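Local coordinates for tetratricopeptide TPR_2 repeat protein (Thermobaculum terrenum, PDB 5DJS), which is of unassigned function but combines tetratricopeptide repeats with a GT-B-type glycosyltransferase family 41 region that holds UDP in the crystal, at residues I271-M276 with L296-R300; P314-W320 with L429-V433; L354-R359 with R385-R391. The protein carries 1 engineered substitution. The contacts are given in a common frame with arbitrary orientation. Numbering follows the deposited sequence.

Contact 1 of 3, residues I271-M276 with L296-R300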
loop_
_atom_site.group_PDB
_atom_site.type_symbol
_atom_site.label_atom_id
_atom_site.label_comp_id
_atom_site.label_asym_id
_atom_site.label_seq_id
_atom_site.Cartn_x
_atom_site.Cartn_y
_atom_site.Cartn_z
ATOM N N ILE A 271 -5.454 1.340 5.649
ATOM C CA ILE A 271 -6.642 0.518 5.344
ATOM C C ILE A 271 -7.373 0.052 6.603
ATOM O O ILE A 271 -8.408 -0.616 6.519
ATOM C CB ILE A 271 -6.273 -0.733 4.508
ATOM C CG1 ILE A 271 -5.196 -1.568 5.212
ATOM C CG2 ILE A 271 -5.805 -0.319 3.114
ATOM C CD1 ILE A 271 -5.126 -2.997 4.737
ATOM N N ASN A 272 -6.817 0.371 7.767
ATOM C CA ASN A 272 -7.432 0.043 9.052
ATOM C C ASN A 272 -6.726 0.868 10.146
ATOM O O ASN A 272 -5.786 1.627 9.864
ATOM C CB ASN A 272 -7.303 -1.484 9.305
ATOM C CG ASN A 272 -8.383 -2.090 10.227
ATOM O OD1 ASN A 272 -8.315 -3.270 10.494
ATOM N ND2 ASN A 272 -9.365 -1.329 10.685
ATOM N N THR A 273 -7.170 0.726 11.389
ATOM C CA THR A 273 -6.577 1.432 12.505
ATOM C C THR A 273 -5.109 1.094 12.668
ATOM O O THR A 273 -4.678 -0.014 12.326
ATOM C CB THR A 273 -7.331 1.127 13.823
ATOM O OG1 THR A 273 -6.896 2.038 14.842
ATOM C CG2 THR A 273 -7.141 -0.344 14.288
ATOM N N THR A 274 -4.349 2.063 13.173
ATOM C CA THR A 274 -3.000 1.820 13.675
ATOM C C THR A 274 -3.022 1.038 14.995
ATOM O O THR A 274 -2.020 0.421 15.367
ATOM C CB THR A 274 -2.255 3.134 13.956
ATOM O OG1 THR A 274 -3.037 3.955 14.846
ATOM C CG2 THR A 274 -1.968 3.882 12.650
ATOM N N GLY A 275 -4.151 1.125 15.711
ATOM C CA GLY A 275 -4.318 0.528 17.016
ATOM C C GLY A 275 -3.888 1.433 18.157
ATOM O O GLY A 275 -4.136 1.095 19.330
ATOM N N MET A 276 -3.286 2.583 17.829
ATOM C CA MET A 276 -2.579 3.420 18.803
ATOM C C MET A 276 -3.498 4.446 19.467
ATOM O O MET A 276 -4.377 4.999 18.814
ATOM C CB MET A 276 -1.437 4.172 18.111
ATOM C CG MET A 276 -0.363 3.284 17.521
ATOM S SD MET A 276 0.768 4.185 16.442
ATOM C CE MET A 276 1.591 5.258 17.616
ATOM N N LEU A 296 -14.140 0.083 15.843
ATOM C CA LEU A 296 -12.950 -0.605 15.325
ATOM C C LEU A 296 -11.676 0.251 15.253
ATOM O O LEU A 296 -10.601 -0.278 14.924
ATOM C CB LEU A 296 -13.230 -1.199 13.931
ATOM C CG LEU A 296 -14.399 -2.185 13.788
ATOM C CD1 LEU A 296 -14.541 -2.619 12.339
ATOM C CD2 LEU A 296 -14.220 -3.396 14.694
ATOM N N TYR A 297 -11.770 1.544 15.569
ATOM C CA TYR A 297 -10.646 2.471 15.413
ATOM C C TYR A 297 -10.364 3.247 16.688
ATOM O O TYR A 297 -11.266 3.862 17.260
ATOM C CB TYR A 297 -10.957 3.465 14.285
ATOM C CG TYR A 297 -11.048 2.822 12.924
ATOM C CD1 TYR A 297 -12.191 2.109 12.541
ATOM C CD2 TYR A 297 -9.989 2.902 12.023
ATOM C CE1 TYR A 297 -12.279 1.493 11.299
ATOM C CE2 TYR A 297 -10.063 2.289 10.773
ATOM C CZ TYR A 297 -11.213 1.589 10.408
ATOM O OH TYR A 297 -11.293 0.982 9.169
ATOM N N THR A 298 -9.106 3.224 17.125
ATOM C CA THR A 298 -8.646 4.103 18.208
ATOM C C THR A 298 -8.684 5.562 17.768
ATOM O O THR A 298 -9.031 6.438 18.551
ATOM C CB THR A 298 -7.206 3.792 18.631
ATOM O OG1 THR A 298 -6.375 3.758 17.464
ATOM C CG2 THR A 298 -7.135 2.466 19.391
ATOM N N GLU A 299 -8.329 5.807 16.513
ATOM C CA GLU A 299 -8.395 7.145 15.940
ATOM C C GLU A 299 -9.858 7.582 15.791
ATOM O O GLU A 299 -10.756 6.733 15.692
ATOM C CB GLU A 299 -7.745 7.195 14.543
ATOM C CG GLU A 299 -6.358 6.572 14.411
ATOM C CD GLU A 299 -6.369 5.103 13.984
ATOM O OE1 GLU A 299 -7.416 4.427 14.071
ATOM O OE2 GLU A 299 -5.308 4.604 13.594
ATOM N N ARG A 300 -10.093 8.893 15.764
ATOM C CA ARG A 300 -11.391 9.414 15.344
ATOM C C ARG A 300 -11.415 9.465 13.826
ATOM O O ARG A 300 -10.518 10.045 13.199
ATOM C CB ARG A 300 -11.658 10.811 15.889
ATOM C CG ARG A 300 -12.318 10.839 17.249
ATOM C CD ARG A 300 -12.724 12.260 17.583
ATOM N NE ARG A 300 -12.431 12.594 18.977
ATOM C CZ ARG A 300 -12.021 13.785 19.423
ATOM N NH1 ARG A 300 -11.819 14.816 18.599
ATOM N NH2 ARG A 300 -11.800 13.947 20.725
#

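Contact 2 of 3, residues P314-W320 with L429-V433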
loop_
_atom_site.group_PDB
_atom_site.type_symbol
_atom_site.label_atom_id
_atom_site.label_comp_id
_atom_site.label_asym_id
_atom_site.label_seq_id
_atom_site.Cartn_x
_atom_site.Cartn_y
_atom_site.Cartn_z
ATOM N N PRO A 314 -1.673 12.363 -13.871
ATOM C CA PRO A 314 -0.398 13.003 -14.180
ATOM C C PRO A 314 -0.406 13.662 -15.572
ATOM O O PRO A 314 -1.300 13.382 -16.385
ATOM C CB PRO A 314 0.604 11.839 -14.114
ATOM C CG PRO A 314 -0.205 10.633 -14.432
ATOM C CD PRO A 314 -1.560 10.891 -13.838
ATOM N N PRO A 315 0.578 14.540 -15.845
ATOM C CA PRO A 315 0.618 15.201 -17.150
ATOM C C PRO A 315 0.959 14.246 -18.310
ATOM O O PRO A 315 0.383 14.378 -19.390
ATOM C CB PRO A 315 1.700 16.275 -16.967
ATOM C CG PRO A 315 2.601 15.730 -15.906
ATOM C CD PRO A 315 1.732 14.912 -14.996
ATOM N N ASP A 316 1.846 13.276 -18.074
ATOM C CA ASP A 316 2.320 12.349 -19.122
ATOM C C ASP A 316 1.376 11.147 -19.377
ATOM O O ASP A 316 1.841 10.020 -19.591
ATOM C CB ASP A 316 3.758 11.874 -18.792
ATOM C CG ASP A 316 3.850 11.066 -17.485
ATOM O OD1 ASP A 316 2.999 11.258 -16.589
ATOM O OD2 ASP A 316 4.781 10.243 -17.351
ATOM N N LEU A 317 0.062 11.396 -19.402
ATOM C CA LEU A 317 -0.939 10.323 -19.505
ATOM C C LEU A 317 -1.007 9.813 -20.949
ATOM O O LEU A 317 -1.176 10.629 -21.857
ATOM C CB LEU A 317 -2.323 10.822 -19.070
ATOM C CG LEU A 317 -3.250 9.749 -18.487
ATOM C CD1 LEU A 317 -2.782 9.364 -17.094
ATOM C CD2 LEU A 317 -4.693 10.221 -18.436
ATOM N N PRO A 318 -0.884 8.479 -21.171
ATOM C CA PRO A 318 -0.791 7.928 -22.540
ATOM C C PRO A 318 -1.847 8.372 -23.539
ATOM O O PRO A 318 -1.545 8.464 -24.734
ATOM C CB PRO A 318 -0.917 6.424 -22.315
ATOM C CG PRO A 318 -0.282 6.224 -20.995
ATOM C CD PRO A 318 -0.733 7.405 -20.171
ATOM N N GLY A 319 -3.069 8.629 -23.075
ATOM C CA GLY A 319 -4.135 9.065 -23.972
ATOM C C GLY A 319 -4.761 7.875 -24.686
ATOM O O GLY A 319 -4.080 6.920 -25.097
ATOM N N TRP A 320 -6.074 7.961 -24.853
ATOM C CA TRP A 320 -6.896 6.804 -25.180
ATOM C C TRP A 320 -6.707 6.395 -26.634
ATOM O O TRP A 320 -6.469 7.238 -27.497
ATOM C CB TRP A 320 -8.371 7.119 -24.919
ATOM C CG TRP A 320 -8.711 7.474 -23.494
ATOM C CD1 TRP A 320 -7.839 7.744 -22.464
ATOM C CD2 TRP A 320 -10.023 7.632 -22.951
ATOM N NE1 TRP A 320 -8.537 8.038 -21.320
ATOM C CE2 TRP A 320 -9.879 7.978 -21.589
ATOM C CE3 TRP A 320 -11.312 7.513 -23.484
ATOM C CZ2 TRP A 320 -10.972 8.209 -20.752
ATOM C CZ3 TRP A 320 -12.404 7.738 -22.651
ATOM C CH2 TRP A 320 -12.225 8.085 -21.299
ATOM N N LEU A 429 -9.856 3.933 -14.573
ATOM C CA LEU A 429 -10.787 5.018 -14.891
ATOM C C LEU A 429 -10.116 6.131 -15.709
ATOM O O LEU A 429 -10.689 6.593 -16.690
ATOM C CB LEU A 429 -11.429 5.607 -13.625
ATOM C CG LEU A 429 -12.236 4.705 -12.672
ATOM C CD1 LEU A 429 -13.112 5.552 -11.761
ATOM C CD2 LEU A 429 -13.088 3.673 -13.388
ATOM N N TRP A 430 -8.899 6.528 -15.339
ATOM C CA TRP A 430 -8.125 7.512 -16.127
ATOM C C TRP A 430 -7.990 7.145 -17.617
ATOM O O TRP A 430 -7.910 8.041 -18.471
ATOM C CB TRP A 430 -6.708 7.718 -15.555
ATOM C CG TRP A 430 -6.605 8.526 -14.275
ATOM C CD1 TRP A 430 -7.523 9.409 -13.763
ATOM C CD2 TRP A 430 -5.489 8.545 -13.377
ATOM N NE1 TRP A 430 -7.053 9.952 -12.593
ATOM C CE2 TRP A 430 -5.806 9.440 -12.333
ATOM C CE3 TRP A 430 -4.255 7.876 -13.343
ATOM C CZ2 TRP A 430 -4.930 9.686 -11.264
ATOM C CZ3 TRP A 430 -3.378 8.130 -12.283
ATOM C CH2 TRP A 430 -3.723 9.025 -11.261
ATOM N N MET A 431 -7.945 5.838 -17.907
ATOM C CA MET A 431 -7.891 5.304 -19.280
ATOM C C MET A 431 -9.260 4.874 -19.856
ATOM O O MET A 431 -9.326 4.107 -20.825
ATOM C CB MET A 431 -6.909 4.127 -19.317
ATOM C CG MET A 431 -5.496 4.480 -18.876
ATOM S SD MET A 431 -4.769 5.850 -19.796
ATOM C CE MET A 431 -4.707 5.195 -21.464
ATOM N N GLY A 432 -10.346 5.376 -19.276
ATOM C CA GLY A 432 -11.680 5.089 -19.772
ATOM C C GLY A 432 -12.113 3.640 -19.715
ATOM O O GLY A 432 -12.938 3.223 -20.529
ATOM N N VAL A 433 -11.569 2.886 -18.754
ATOM C CA VAL A 433 -11.939 1.494 -18.529
ATOM C C VAL A 433 -12.787 1.444 -17.254
ATOM O O VAL A 433 -12.342 1.925 -16.211
ATOM C CB VAL A 433 -10.689 0.597 -18.375
ATOM C CG1 VAL A 433 -11.075 -0.866 -18.152
ATOM C CG2 VAL A 433 -9.803 0.705 -19.607
#

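Contact 3 of 3, residues L354-R359 with R385-R391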
loop_
_atom_site.group_PDB
_atom_site.type_symbol
_atom_site.label_atom_id
_atom_site.label_comp_id
_atom_site.label_asym_id
_atom_site.label_seq_id
_atom_site.Cartn_x
_atom_site.Cartn_y
_atom_site.Cartn_z
ATOM N N LEU A 354 -15.689 -16.332 -16.306
ATOM C CA LEU A 354 -15.050 -16.881 -17.507
ATOM C C LEU A 354 -15.751 -18.130 -18.071
ATOM O O LEU A 354 -15.611 -18.417 -19.270
ATOM C CB LEU A 354 -13.557 -17.150 -17.264
ATOM C CG LEU A 354 -12.647 -15.922 -17.079
ATOM C CD1 LEU A 354 -11.258 -16.314 -16.581
ATOM C CD2 LEU A 354 -12.517 -15.112 -18.357
ATOM N N LEU A 355 -16.481 -18.872 -17.235
ATOM C CA LEU A 355 -17.302 -19.984 -17.727
ATOM C C LEU A 355 -18.500 -19.434 -18.489
ATOM O O LEU A 355 -18.807 -19.901 -19.587
ATOM C CB LEU A 355 -17.791 -20.883 -16.590
ATOM C CG LEU A 355 -16.764 -21.736 -15.852
ATOM C CD1 LEU A 355 -17.475 -22.590 -14.800
ATOM C CD2 LEU A 355 -15.960 -22.615 -16.794
ATOM N N ALA A 356 -19.157 -18.436 -17.896
ATOM C CA ALA A 356 -20.358 -17.809 -18.471
ATOM C C ALA A 356 -20.103 -16.938 -19.703
ATOM O O ALA A 356 -21.048 -16.631 -20.430
ATOM C CB ALA A 356 -21.083 -16.998 -17.402
ATOM N N LEU A 357 -18.852 -16.522 -19.915
ATOM C CA LEU A 357 -18.441 -15.798 -21.127
ATOM C C LEU A 357 -17.271 -16.560 -21.744
ATOM O O LEU A 357 -16.118 -16.112 -21.669
ATOM C CB LEU A 357 -18.048 -14.354 -20.798
ATOM C CG LEU A 357 -19.167 -13.470 -20.238
ATOM C CD1 LEU A 357 -18.594 -12.175 -19.687
ATOM C CD2 LEU A 357 -20.234 -13.182 -21.284
ATOM N N PRO A 358 -17.567 -17.720 -22.376
ATOM C CA PRO A 358 -16.546 -18.737 -22.696
ATOM C C PRO A 358 -15.425 -18.322 -23.668
ATOM O O PRO A 358 -14.446 -19.065 -23.809
ATOM C CB PRO A 358 -17.373 -19.891 -23.273
ATOM C CG PRO A 358 -18.590 -19.235 -23.826
ATOM C CD PRO A 358 -18.894 -18.099 -22.900
ATOM N N ARG A 359 -15.573 -17.172 -24.332
ATOM C CA ARG A 359 -14.532 -16.624 -25.203
ATOM C C ARG A 359 -13.674 -15.543 -24.518
ATOM O O ARG A 359 -12.601 -15.185 -25.027
ATOM C CB ARG A 359 -15.171 -16.069 -26.487
ATOM C CG ARG A 359 -16.024 -17.083 -27.250
ATOM C CD ARG A 359 -16.281 -16.677 -28.697
ATOM N NE ARG A 359 -15.046 -16.647 -29.506
ATOM C CZ ARG A 359 -14.472 -15.566 -30.059
ATOM N NH1 ARG A 359 -14.990 -14.340 -29.933
ATOM N NH2 ARG A 359 -13.350 -15.714 -30.765
ATOM N N ARG A 385 -10.683 -24.778 -11.244
ATOM C CA ARG A 385 -12.052 -24.225 -11.264
ATOM C C ARG A 385 -12.740 -24.330 -12.645
ATOM O O ARG A 385 -13.724 -23.625 -12.897
ATOM C CB ARG A 385 -12.021 -22.755 -10.812
ATOM C CG ARG A 385 -11.443 -22.550 -9.423
ATOM C CD ARG A 385 -11.076 -21.102 -9.178
ATOM N NE ARG A 385 -10.870 -20.837 -7.753
ATOM C CZ ARG A 385 -9.742 -21.049 -7.067
ATOM N NH1 ARG A 385 -8.642 -21.520 -7.650
ATOM N NH2 ARG A 385 -9.715 -20.768 -5.766
ATOM N N GLY A 386 -12.231 -25.209 -13.521
ATOM C CA GLY A 386 -12.857 -25.527 -14.809
ATOM C C GLY A 386 -12.581 -24.578 -15.971
ATOM O O GLY A 386 -13.286 -24.620 -16.980
ATOM N N VAL A 387 -11.555 -23.742 -15.847
ATOM C CA VAL A 387 -11.276 -22.683 -16.814
ATOM C C VAL A 387 -9.927 -22.974 -17.459
ATOM O O VAL A 387 -8.932 -23.108 -16.756
ATOM C CB VAL A 387 -11.221 -21.297 -16.125
ATOM C CG1 VAL A 387 -10.807 -20.202 -17.109
ATOM C CG2 VAL A 387 -12.567 -20.964 -15.485
ATOM N N ALA A 388 -9.892 -23.035 -18.790
ATOM C CA ALA A 388 -8.672 -23.366 -19.517
ATOM C C ALA A 388 -7.597 -22.318 -19.234
ATOM O O ALA A 388 -7.869 -21.128 -19.283
ATOM C CB ALA A 388 -8.951 -23.469 -21.007
ATOM N N GLY A 389 -6.390 -22.781 -18.916
ATOM C CA GLY A 389 -5.296 -21.911 -18.481
ATOM C C GLY A 389 -4.754 -20.984 -19.551
ATOM O O GLY A 389 -4.194 -19.932 -19.233
ATOM N N GLU A 390 -4.905 -21.375 -20.817
ATOM C CA GLU A 390 -4.499 -20.527 -21.945
ATOM C C GLU A 390 -5.333 -19.232 -22.077
ATOM O O GLU A 390 -4.847 -18.253 -22.647
ATOM C CB GLU A 390 -4.484 -21.315 -23.276
ATOM C CG GLU A 390 -5.817 -21.930 -23.720
ATOM C CD GLU A 390 -5.951 -23.409 -23.385
ATOM O OE1 GLU A 390 -5.614 -23.806 -22.246
ATOM O OE2 GLU A 390 -6.404 -24.175 -24.263
ATOM N N ARG A 391 -6.565 -19.223 -21.548
ATOM C CA ARG A 391 -7.427 -18.017 -21.572
ATOM C C ARG A 391 -6.906 -16.942 -20.610
ATOM O O ARG A 391 -7.270 -15.775 -20.726
ATOM C CB ARG A 391 -8.911 -18.310 -21.231
ATOM C CG ARG A 391 -9.505 -19.624 -21.757
ATOM C CD ARG A 391 -10.865 -19.501 -22.443
ATOM N NE ARG A 391 -11.763 -18.460 -21.923
ATOM C CZ ARG A 391 -12.757 -18.623 -21.042
ATOM N NH1 ARG A 391 -13.032 -19.799 -20.490
ATOM N NH2 ARG A 391 -13.490 -17.565 -20.703
#

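Contact 1 of 3, residues I271-M276 with L296-R300
A buried, mainly polar contact joins two irregular loops of the first of the two parallel sheets of the GT-B-type region, one between strands 263-266 and 281-285, the other leading into edge strand 300-304. Its centre is the carboxylate of Glu299, which receives three hydrogen bonds: Thr273 OG1 gives one to OE1 at 2.6 Å, while the Thr274 backbone N and Thr274 OG1 each reach OE2 at 2.7 Å. The same hydroxyls shape their own loop, since Thr273 OG1 accepts from Gly275 N (3.0 Å) and Thr274 OG1 from Met276 N (3.3 Å). Thr298 OG1 closes the far end by donating to Met276 O (2.7 Å). Beside this network the Tyr297 ring lies against Thr273, with CD2 3.7 Å from Thr273 CB. Helix 129-143 adds Trp139 against Met276 and Leu137 against Thr298, and Tyr118 hydrogen-bonds Thr273 O. The pattern is that of two successive ST turns whose hydroxyls bond one buried carboxylate, linking two loops at the edge of a parallel alpha/beta domain.

Contact 2 of 3, residues P314-W320 with L429-V433
Leu317, Pro314 and the side chains of Trp430 and Met431 form the apolar centre, where the linker between the two parallel sheets lies across the C-terminal end of helix 423-430. Pro314 rests on a face of the Trp430 indole: its CD is 4.0 Å from the centroid of the six-membered ring, 25° off the normal, a CH-pi contact. Leu317 points its CA-to-CB bond toward the helix end and brings CD1 to 4.3 Å from Trp430 CE3 and CG to 4.4 Å from Met431 SD. The Met431 side chain starts away from the linker but turns back, so that its CE lies 4.1 Å from Pro318 CB and 4.2 Å from Trp320 CD1; its sulfur makes an oblique Met-aromatic contact with the Trp320 five-membered ring.

Farther out, Trp320 spreads over the turn that follows the helix. Gly432 CA sits 3.7 Å from the centroid of the Trp320 six-membered ring, another CH-pi contact, and a side chain at Gly432 would collide with the indole. At the polar edge Trp320 NE1 donates to Trp430 O at 2.9 Å, engaging a backbone carbonyl near the end of the helix, whereas Trp430 NE1 bonds to Cys311 O. Arg486 and Arg490 of the long helix 479-521 also touch Trp320. Gly432, with positive phi, is the C-prime residue of a Schellman motif, its N bonded to Leu429 O at 2.9 Å; the contact is thus a Schellman helix end covered by a tryptophan, on a helix that starts in the UDP pocket.

Contact 3 of 3, residues L354-R359 with R385-R391
Arg391 lays its guanidinium against the C-terminal end of helix 344-356, where one face meets Pro358 O, 3.3 Å from Arg391 CZ, and the edge meets Leu354 O. Arg391 NH2 donates a hydrogen bond of 2.7 Å to Leu354 O, with a weak second one from Arg391 NH1 to the same Leu354 O at 3.2 Å. Arg391 NH2 also bonds to Ala360 O, so this one side chain joins the last turn of the helix to the residue just before strand 361-365. Leu357 is the first residue to depart from helical geometry, and the chain bends around the guanidinium from there through Pro358.

Beside the guanidinium lies a small apolar patch. Val387 directs its CA-to-CB bond toward the helix and fits against two successive leucines of its last turn, with CG1 3.9 Å from Leu354 CD1 and CG2 4.0 Å from Leu355 CD2. Leu355 CD2 also comes within 3.3 Å of Gly386 O. Gly386 adopts a positive phi as the C-prime residue of the Schellman motif that ends helix 372-383, and the chain then turns into Val387. Arg385 directs its end away from this patch, to a salt bridge with Asp348 on helix 344-356.

The contact therefore brings together the C-terminal ends of two consecutive helices, 344-356 and 372-383, each followed by a loop that leads into a strand. Leu382 of the second helix touches both Leu354 and Val387, and backbone bonding of Arg391 with Leu362 leads directly into the pairing of edge strand 392-395 with 361-365.

From the N terminus, the chain passes the tetratricopeptide repeats and enters the first parallel sheet, where contact 1 closes a short loop around strand 281-285, tying the approach to that strand to the approach to edge strand 300-304. Contact 2 opens later, in the linker leaving this sheet, and closes 109 residues on at the end of helix 423-430, tying the linker to the second sheet's domain. Within that span lies contact 3, which joins the ends of helices 344-356 and 372-383. Contact 1 precedes both in series. None touch: nearest atoms are about 17 Å apart between contacts 1 and 2 and about 14 Å between contacts 2 and 3.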